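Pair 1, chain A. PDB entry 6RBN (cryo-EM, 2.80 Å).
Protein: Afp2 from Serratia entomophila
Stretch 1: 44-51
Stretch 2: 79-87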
# COMPACT_ATOMS: atom_id res chain seq x y z
N LYS A 44 -87.44 -17.73 -44.26
CA LYS A 44 -86.09 -17.84 -43.74
C LYS A 44 -85.91 -19.19 -43.05
O LYS A 44 -86.73 -19.54 -42.19
CB LYS A 44 -85.80 -16.71 -42.76
CG LYS A 44 -85.68 -15.34 -43.39
CD LYS A 44 -85.58 -14.24 -42.34
CE LYS A 44 -84.13 -13.89 -42.01
NZ LYS A 44 -83.43 -14.92 -41.20
N PRO A 45 -84.89 -19.97 -43.40
CA PRO A 45 -84.73 -21.28 -42.77
C PRO A 45 -84.21 -21.20 -41.34
O PRO A 45 -84.54 -22.06 -40.52
CB PRO A 45 -83.74 -21.99 -43.69
CG PRO A 45 -82.97 -20.90 -44.32
CD PRO A 45 -83.92 -19.75 -44.48
N ILE A 46 -83.40 -20.19 -41.04
CA ILE A 46 -82.84 -19.98 -39.71
C ILE A 46 -83.09 -18.53 -39.32
O ILE A 46 -82.71 -17.62 -40.06
CB ILE A 46 -81.33 -20.29 -39.66
CG1 ILE A 46 -81.05 -21.75 -40.00
CG2 ILE A 46 -80.77 -19.97 -38.29
CD1 ILE A 46 -79.60 -22.04 -40.28
N GLN A 47 -83.72 -18.32 -38.17
CA GLN A 47 -83.98 -16.97 -37.68
C GLN A 47 -83.79 -16.91 -36.18
O GLN A 47 -84.00 -17.90 -35.46
CB GLN A 47 -85.38 -16.51 -38.09
CG GLN A 47 -86.51 -17.41 -37.66
CD GLN A 47 -87.83 -16.96 -38.22
OE1 GLN A 47 -87.93 -15.91 -38.86
NE2 GLN A 47 -88.87 -17.76 -38.01
N VAL A 48 -83.38 -15.74 -35.70
CA VAL A 48 -82.85 -15.54 -34.36
C VAL A 48 -83.77 -14.59 -33.60
O VAL A 48 -84.04 -13.49 -34.08
CB VAL A 48 -81.42 -14.98 -34.40
CG1 VAL A 48 -80.87 -14.78 -33.00
CG2 VAL A 48 -80.51 -15.86 -35.24
N PHE A 49 -84.21 -15.01 -32.42
CA PHE A 49 -85.15 -14.25 -31.60
C PHE A 49 -84.55 -14.06 -30.22
O PHE A 49 -84.36 -15.05 -29.49
CB PHE A 49 -86.49 -14.97 -31.52
CG PHE A 49 -87.25 -14.98 -32.81
CD1 PHE A 49 -87.16 -13.91 -33.69
CD2 PHE A 49 -87.99 -16.08 -33.18
CE1 PHE A 49 -87.84 -13.93 -34.88
CE2 PHE A 49 -88.67 -16.10 -34.37
CZ PHE A 49 -88.60 -15.02 -35.22
N ARG A 50 -84.27 -12.82 -29.84
CA ARG A 50 -83.59 -12.55 -28.57
C ARG A 50 -84.55 -12.40 -27.40
O ARG A 50 -84.17 -12.73 -26.27
CB ARG A 50 -82.73 -11.29 -28.69
CG ARG A 50 -81.54 -11.45 -29.60
CD ARG A 50 -80.72 -10.18 -29.68
NE ARG A 50 -79.58 -10.33 -30.57
CZ ARG A 50 -79.60 -10.07 -31.87
NH1 ARG A 50 -80.72 -9.65 -32.44
NH2 ARG A 50 -78.51 -10.24 -32.60
N ASN A 51 -85.75 -11.89 -27.62
CA ASN A 51 -86.72 -11.73 -26.55
C ASN A 51 -88.13 -11.83 -27.13
O ASN A 51 -88.32 -12.12 -28.32
CB ASN A 51 -86.49 -10.42 -25.78
CG ASN A 51 -86.45 -9.20 -26.67
OD1 ASN A 51 -86.70 -9.26 -27.87
ND2 ASN A 51 -86.13 -8.06 -26.07
N GLY A 79 -86.06 -17.01 -20.46
CA GLY A 79 -85.73 -17.39 -21.81
C GLY A 79 -84.90 -16.35 -22.53
O GLY A 79 -85.26 -15.18 -22.57
N GLY A 80 -83.79 -16.78 -23.12
CA GLY A 80 -82.92 -15.84 -23.80
C GLY A 80 -83.04 -15.95 -25.30
O GLY A 80 -84.15 -16.06 -25.82
N LYS A 81 -81.92 -15.90 -26.00
CA LYS A 81 -81.97 -16.04 -27.44
C LYS A 81 -82.23 -17.49 -27.82
O LYS A 81 -81.85 -18.42 -27.10
CB LYS A 81 -80.69 -15.51 -28.09
CG LYS A 81 -79.44 -16.31 -27.80
CD LYS A 81 -78.24 -15.64 -28.44
CE LYS A 81 -78.30 -15.75 -29.95
NZ LYS A 81 -77.08 -15.17 -30.60
N CYS A 82 -82.90 -17.68 -28.95
CA CYS A 82 -83.33 -18.99 -29.38
C CYS A 82 -83.52 -18.95 -30.89
O CYS A 82 -83.64 -17.87 -31.48
CB CYS A 82 -84.61 -19.43 -28.68
SG CYS A 82 -85.98 -18.34 -29.03
N TYR A 83 -83.55 -20.13 -31.50
CA TYR A 83 -83.47 -20.27 -32.94
C TYR A 83 -84.67 -21.05 -33.45
O TYR A 83 -84.98 -22.12 -32.92
CB TYR A 83 -82.18 -20.98 -33.35
CG TYR A 83 -80.89 -20.23 -33.05
CD1 TYR A 83 -80.87 -18.85 -32.94
CD2 TYR A 83 -79.71 -20.91 -32.84
CE1 TYR A 83 -79.70 -18.18 -32.64
CE2 TYR A 83 -78.54 -20.25 -32.56
CZ TYR A 83 -78.54 -18.88 -32.46
OH TYR A 83 -77.37 -18.21 -32.17
N LEU A 84 -85.35 -20.52 -34.46
CA LEU A 84 -86.30 -21.30 -35.26
C LEU A 84 -85.60 -21.80 -36.51
O LEU A 84 -85.26 -21.02 -37.40
CB LEU A 84 -87.53 -20.48 -35.64
CG LEU A 84 -88.63 -20.33 -34.61
CD1 LEU A 84 -89.73 -19.46 -35.18
CD2 LEU A 84 -89.15 -21.71 -34.26
N VAL A 85 -85.39 -23.11 -36.57
CA VAL A 85 -84.78 -23.76 -37.72
C VAL A 85 -85.76 -24.82 -38.21
O VAL A 85 -86.30 -25.57 -37.41
CB VAL A 85 -83.42 -24.39 -37.36
CG1 VAL A 85 -82.79 -25.04 -38.56
CG2 VAL A 85 -82.49 -23.34 -36.77
N ASN A 86 -86.01 -24.85 -39.52
CA ASN A 86 -86.83 -25.93 -40.07
C ASN A 86 -86.09 -27.25 -40.01
O ASN A 86 -84.85 -27.29 -40.00
CB ASN A 86 -87.30 -25.61 -41.49
CG ASN A 86 -86.17 -25.27 -42.43
OD1 ASN A 86 -85.00 -25.26 -42.06
ND2 ASN A 86 -86.52 -24.99 -43.68
N GLU A 87 -86.85 -28.35 -39.99
CA GLU A 87 -86.33 -29.68 -39.68
C GLU A 87 -85.30 -30.19 -40.68
O GLU A 87 -84.52 -31.09 -40.34
CB GLU A 87 -87.48 -30.68 -39.60
CG GLU A 87 -88.20 -30.86 -40.92
CD GLU A 87 -89.32 -31.87 -40.87
OE1 GLU A 87 -89.59 -32.41 -39.79
OE2 GLU A 87 -89.93 -32.14 -41.93

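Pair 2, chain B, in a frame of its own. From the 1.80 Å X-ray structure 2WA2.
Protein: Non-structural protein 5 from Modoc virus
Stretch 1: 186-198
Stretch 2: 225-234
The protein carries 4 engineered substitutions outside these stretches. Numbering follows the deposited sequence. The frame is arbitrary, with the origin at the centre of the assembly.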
# COMPACT_ATOMS: atom_id res chain seq x y z
N GLY B 186 -14.99 0.20 -12.19
CA GLY B 186 -14.01 0.90 -13.02
C GLY B 186 -13.14 1.94 -12.37
O GLY B 186 -12.34 2.61 -13.05
N CYS B 187 -13.26 2.11 -11.05
CA CYS B 187 -12.45 3.10 -10.37
C CYS B 187 -10.98 2.70 -10.44
O CYS B 187 -10.66 1.51 -10.60
CB CYS B 187 -12.88 3.25 -8.90
SG CYS B 187 -12.58 1.79 -7.90
N GLY B 188 -10.12 3.71 -10.33
CA GLY B 188 -8.69 3.52 -10.13
C GLY B 188 -8.41 3.13 -8.68
O GLY B 188 -9.24 3.37 -7.78
N PHE B 189 -7.26 2.51 -8.46
CA PHE B 189 -6.94 2.08 -7.09
C PHE B 189 -5.43 1.89 -6.87
O PHE B 189 -4.65 1.64 -7.82
CB PHE B 189 -7.75 0.82 -6.69
CG PHE B 189 -7.61 -0.34 -7.65
CD1 PHE B 189 -6.49 -1.19 -7.60
CD2 PHE B 189 -8.58 -0.57 -8.63
CE1 PHE B 189 -6.37 -2.26 -8.51
CE2 PHE B 189 -8.46 -1.64 -9.53
CZ PHE B 189 -7.34 -2.47 -9.47
N CYS B 190 -5.01 2.04 -5.62
CA CYS B 190 -3.62 1.79 -5.28
C CYS B 190 -3.68 1.39 -3.82
O CYS B 190 -4.01 2.21 -2.99
CB CYS B 190 -2.76 3.04 -5.49
SG CYS B 190 -1.09 2.89 -4.94
N VAL B 191 -3.35 0.13 -3.57
CA VAL B 191 -3.60 -0.52 -2.28
C VAL B 191 -2.30 -1.20 -1.79
O VAL B 191 -1.75 -2.06 -2.49
CB VAL B 191 -4.72 -1.59 -2.39
CG1 VAL B 191 -4.92 -2.26 -1.05
CG2 VAL B 191 -6.08 -0.92 -2.91
N LYS B 192 -1.84 -0.82 -0.60
CA LYS B 192 -0.73 -1.54 0.04
C LYS B 192 -1.04 -3.02 0.31
O LYS B 192 -2.11 -3.36 0.84
CB LYS B 192 -0.31 -0.85 1.33
CG LYS B 192 1.00 -1.41 1.92
CD LYS B 192 1.44 -0.63 3.18
CE LYS B 192 2.51 -1.42 3.90
NZ LYS B 192 3.20 -0.57 4.94
N VAL B 193 -0.10 -3.89 -0.06
CA VAL B 193 -0.18 -5.31 0.24
C VAL B 193 1.04 -5.62 1.10
O VAL B 193 2.14 -5.81 0.60
CB VAL B 193 -0.22 -6.20 -1.04
CG1 VAL B 193 -0.44 -7.67 -0.68
CG2 VAL B 193 -1.35 -5.72 -2.00
N LEU B 194 0.84 -5.64 2.42
CA LEU B 194 1.98 -5.72 3.35
C LEU B 194 2.75 -7.02 3.18
O LEU B 194 3.97 -7.02 3.15
CB LEU B 194 1.45 -5.66 4.79
CG LEU B 194 2.50 -5.89 5.88
CD1 LEU B 194 3.53 -4.77 5.83
CD2 LEU B 194 1.75 -5.96 7.24
N ASN B 195 2.01 -8.14 3.13
CA ASN B 195 2.61 -9.45 2.93
C ASN B 195 1.99 -10.05 1.69
O ASN B 195 0.90 -10.65 1.78
CB ASN B 195 2.33 -10.36 4.14
CG ASN B 195 2.77 -11.81 3.93
OD1 ASN B 195 3.09 -12.25 2.82
ND2 ASN B 195 2.81 -12.58 5.03
N PRO B 196 2.65 -9.89 0.53
CA PRO B 196 2.12 -10.39 -0.73
C PRO B 196 2.54 -11.82 -1.08
O PRO B 196 2.06 -12.33 -2.08
CB PRO B 196 2.74 -9.43 -1.76
CG PRO B 196 4.09 -9.16 -1.20
CD PRO B 196 3.90 -9.12 0.32
N TYR B 197 3.41 -12.44 -0.27
CA TYR B 197 3.91 -13.80 -0.61
C TYR B 197 3.14 -14.94 0.05
O TYR B 197 3.29 -16.10 -0.34
CB TYR B 197 5.40 -13.94 -0.31
CG TYR B 197 5.76 -13.56 1.09
CD1 TYR B 197 5.67 -14.47 2.14
CD2 TYR B 197 6.21 -12.28 1.37
CE1 TYR B 197 6.00 -14.11 3.43
CE2 TYR B 197 6.56 -11.91 2.64
CZ TYR B 197 6.44 -12.81 3.66
OH TYR B 197 6.76 -12.41 4.93
N SER B 198 2.31 -14.62 1.02
CA SER B 198 1.49 -15.62 1.67
C SER B 198 0.53 -16.24 0.64
O SER B 198 -0.04 -15.53 -0.21
CB SER B 198 0.73 -14.94 2.82
OG SER B 198 -0.48 -15.60 3.11
N SER B 225 13.62 -4.03 4.42
CA SER B 225 13.00 -4.62 5.62
C SER B 225 11.48 -4.78 5.53
O SER B 225 10.84 -5.21 6.50
CB SER B 225 13.35 -3.73 6.82
OG SER B 225 13.09 -2.39 6.46
N THR B 226 10.88 -4.41 4.38
CA THR B 226 9.47 -4.72 4.16
C THR B 226 9.32 -5.33 2.77
O THR B 226 9.98 -4.88 1.85
CB THR B 226 8.57 -3.46 4.27
OG1 THR B 226 7.24 -3.81 3.89
CG2 THR B 226 9.08 -2.29 3.38
N HIS B 227 8.45 -6.33 2.65
CA HIS B 227 8.14 -6.96 1.37
C HIS B 227 6.89 -6.30 0.77
O HIS B 227 6.31 -6.85 -0.16
CB HIS B 227 7.87 -8.44 1.62
CG HIS B 227 8.21 -9.33 0.45
ND1 HIS B 227 7.59 -9.23 -0.77
CD2 HIS B 227 9.06 -10.39 0.37
CE1 HIS B 227 8.06 -10.17 -1.58
NE2 HIS B 227 8.94 -10.89 -0.91
N GLU B 228 6.50 -5.11 1.28
CA GLU B 228 5.28 -4.41 0.79
C GLU B 228 5.29 -4.25 -0.72
O GLU B 228 6.30 -3.91 -1.33
CB GLU B 228 5.06 -3.03 1.44
CG GLU B 228 6.12 -2.02 0.99
CD GLU B 228 6.17 -0.76 1.84
OE1 GLU B 228 5.49 -0.73 2.89
OE2 GLU B 228 6.89 0.19 1.47
N MET B 229 4.15 -4.55 -1.32
CA MET B 229 3.93 -4.26 -2.74
C MET B 229 2.57 -3.56 -2.89
O MET B 229 1.78 -3.49 -1.93
CB MET B 229 4.04 -5.55 -3.56
CG MET B 229 5.47 -6.11 -3.52
SD MET B 229 5.62 -7.74 -4.29
CE MET B 229 5.35 -7.32 -6.05
N TYR B 230 2.31 -3.00 -4.07
CA TYR B 230 1.13 -2.16 -4.25
C TYR B 230 0.22 -2.71 -5.33
O TYR B 230 0.67 -2.92 -6.45
CB TYR B 230 1.49 -0.71 -4.48
CG TYR B 230 1.95 -0.08 -3.18
CD1 TYR B 230 1.04 0.55 -2.34
CD2 TYR B 230 3.28 -0.18 -2.78
CE1 TYR B 230 1.45 1.11 -1.12
CE2 TYR B 230 3.71 0.37 -1.54
CZ TYR B 230 2.77 1.01 -0.73
OH TYR B 230 3.15 1.52 0.50
N PHE B 231 -1.02 -2.97 -4.97
CA PHE B 231 -1.98 -3.49 -5.94
C PHE B 231 -2.58 -2.27 -6.61
O PHE B 231 -3.24 -1.45 -5.94
CB PHE B 231 -3.05 -4.36 -5.25
CG PHE B 231 -4.13 -4.88 -6.17
CD1 PHE B 231 -3.82 -5.75 -7.22
CD2 PHE B 231 -5.47 -4.53 -5.96
CE1 PHE B 231 -4.82 -6.25 -8.08
CE2 PHE B 231 -6.49 -5.03 -6.82
CZ PHE B 231 -6.16 -5.87 -7.88
N VAL B 232 -2.35 -2.15 -7.92
CA VAL B 232 -2.61 -0.91 -8.65
C VAL B 232 -3.46 -1.15 -9.92
O VAL B 232 -3.40 -2.23 -10.53
CB VAL B 232 -1.29 -0.14 -8.99
CG1 VAL B 232 -0.47 0.31 -7.73
CG2 VAL B 232 -0.39 -0.98 -9.92
N SER B 233 -4.27 -0.17 -10.29
CA SER B 233 -5.16 -0.29 -11.44
C SER B 233 -4.44 -0.05 -12.77
O SER B 233 -4.88 -0.57 -13.78
CB SER B 233 -6.35 0.68 -11.31
OG SER B 233 -5.89 1.96 -10.96
N GLY B 234 -3.35 0.74 -12.75
CA GLY B 234 -2.73 1.27 -13.99
C GLY B 234 -1.78 0.32 -14.69
O GLY B 234 -1.50 0.47 -15.90
O HOH W 1 5.64 -2.14 5.52
O HOH W 2 6.42 -7.31 4.43

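The two pairs differ most sharply near the start of the first strand. In pair 1 the position is A:Pro45, just ahead of the strand; A:Pro45 has no amide hydrogen, and the bond across the stretches here is a weak one, from A:Asn86 N to A:Pro45 O (3.3 Å). In pair 2 the matching residue is B:Phe189, and its partner B:Ser233 is held twice: B:Ser233 N donates to B:Phe189 O (3.1 Å), and B:Phe189 N donates to B:Ser233 OG (2.9 Å). The serine also packs its CB over the face of the B:Phe189 ring, 3.6 Å from the centroid, whereas the side chains of A:Pro45 and A:Asn86 come no closer than 3.9 Å, CB to OD1.

Beneath this difference lies one backbone arrangement, two antiparallel strands that superpose with an RMSD of 0.8 Å over 14 residues. A:Gln47 and A:Leu84 match B:Val191 and B:Phe231, and A:Phe49 and A:Cys82 match B:Val193 and B:Met229; each of these facing pairs exchanges two backbone hydrogen bonds. They are shortest in pair 2, where B:Phe231 N to B:Val191 O and B:Val193 N to B:Met229 O are both 2.7 Å; the four in pair 1 are all longer than these two.

On the sheet face that carries these residues, the packing is solved with opposite choices. Pair 1 sets the aromatic ring on the first strand: A:Phe49 CE2 lies 3.6 Å from A:Leu84 CD1, which meets the ring at its edge. Pair 2 sets a phenylalanine on the second strand, at the leucine position, and a valine where pair 1 has its ring; B:Val193 CG2 approaches B:Phe231 CB at 3.9 Å. B:Phe231 also meets B:Phe189, the planes nearly parallel but slid apart, with CE1 of B:Phe189 3.2 Å from CE2 of B:Phe231.

The other face keeps a tyrosine in place, A:Tyr83 matching B:Tyr230. A:Val48 CG2 contacts A:Tyr83 CE1 at 3.6 Å, and B:Lys192 CB reaches B:Tyr230 CE1 at the same distance, so the aliphatic root of the lysine serves where valine does in pair 1. The lysine then extends to a salt bridge, B:Lys192 NZ to B:Glu228 OE1 (3.1 Å). At the glutamate's position pair 1 has A:Lys81, whose NZ makes a weak hydrogen bond to A:Tyr83 OH (3.4 Å) within its own stretch.

Just before the second strand, A:Gly80 matches B:His227; B:Tyr197 CD2 lies over one face of the B:His227 ring, 3.6 Å from B:His227 CD2.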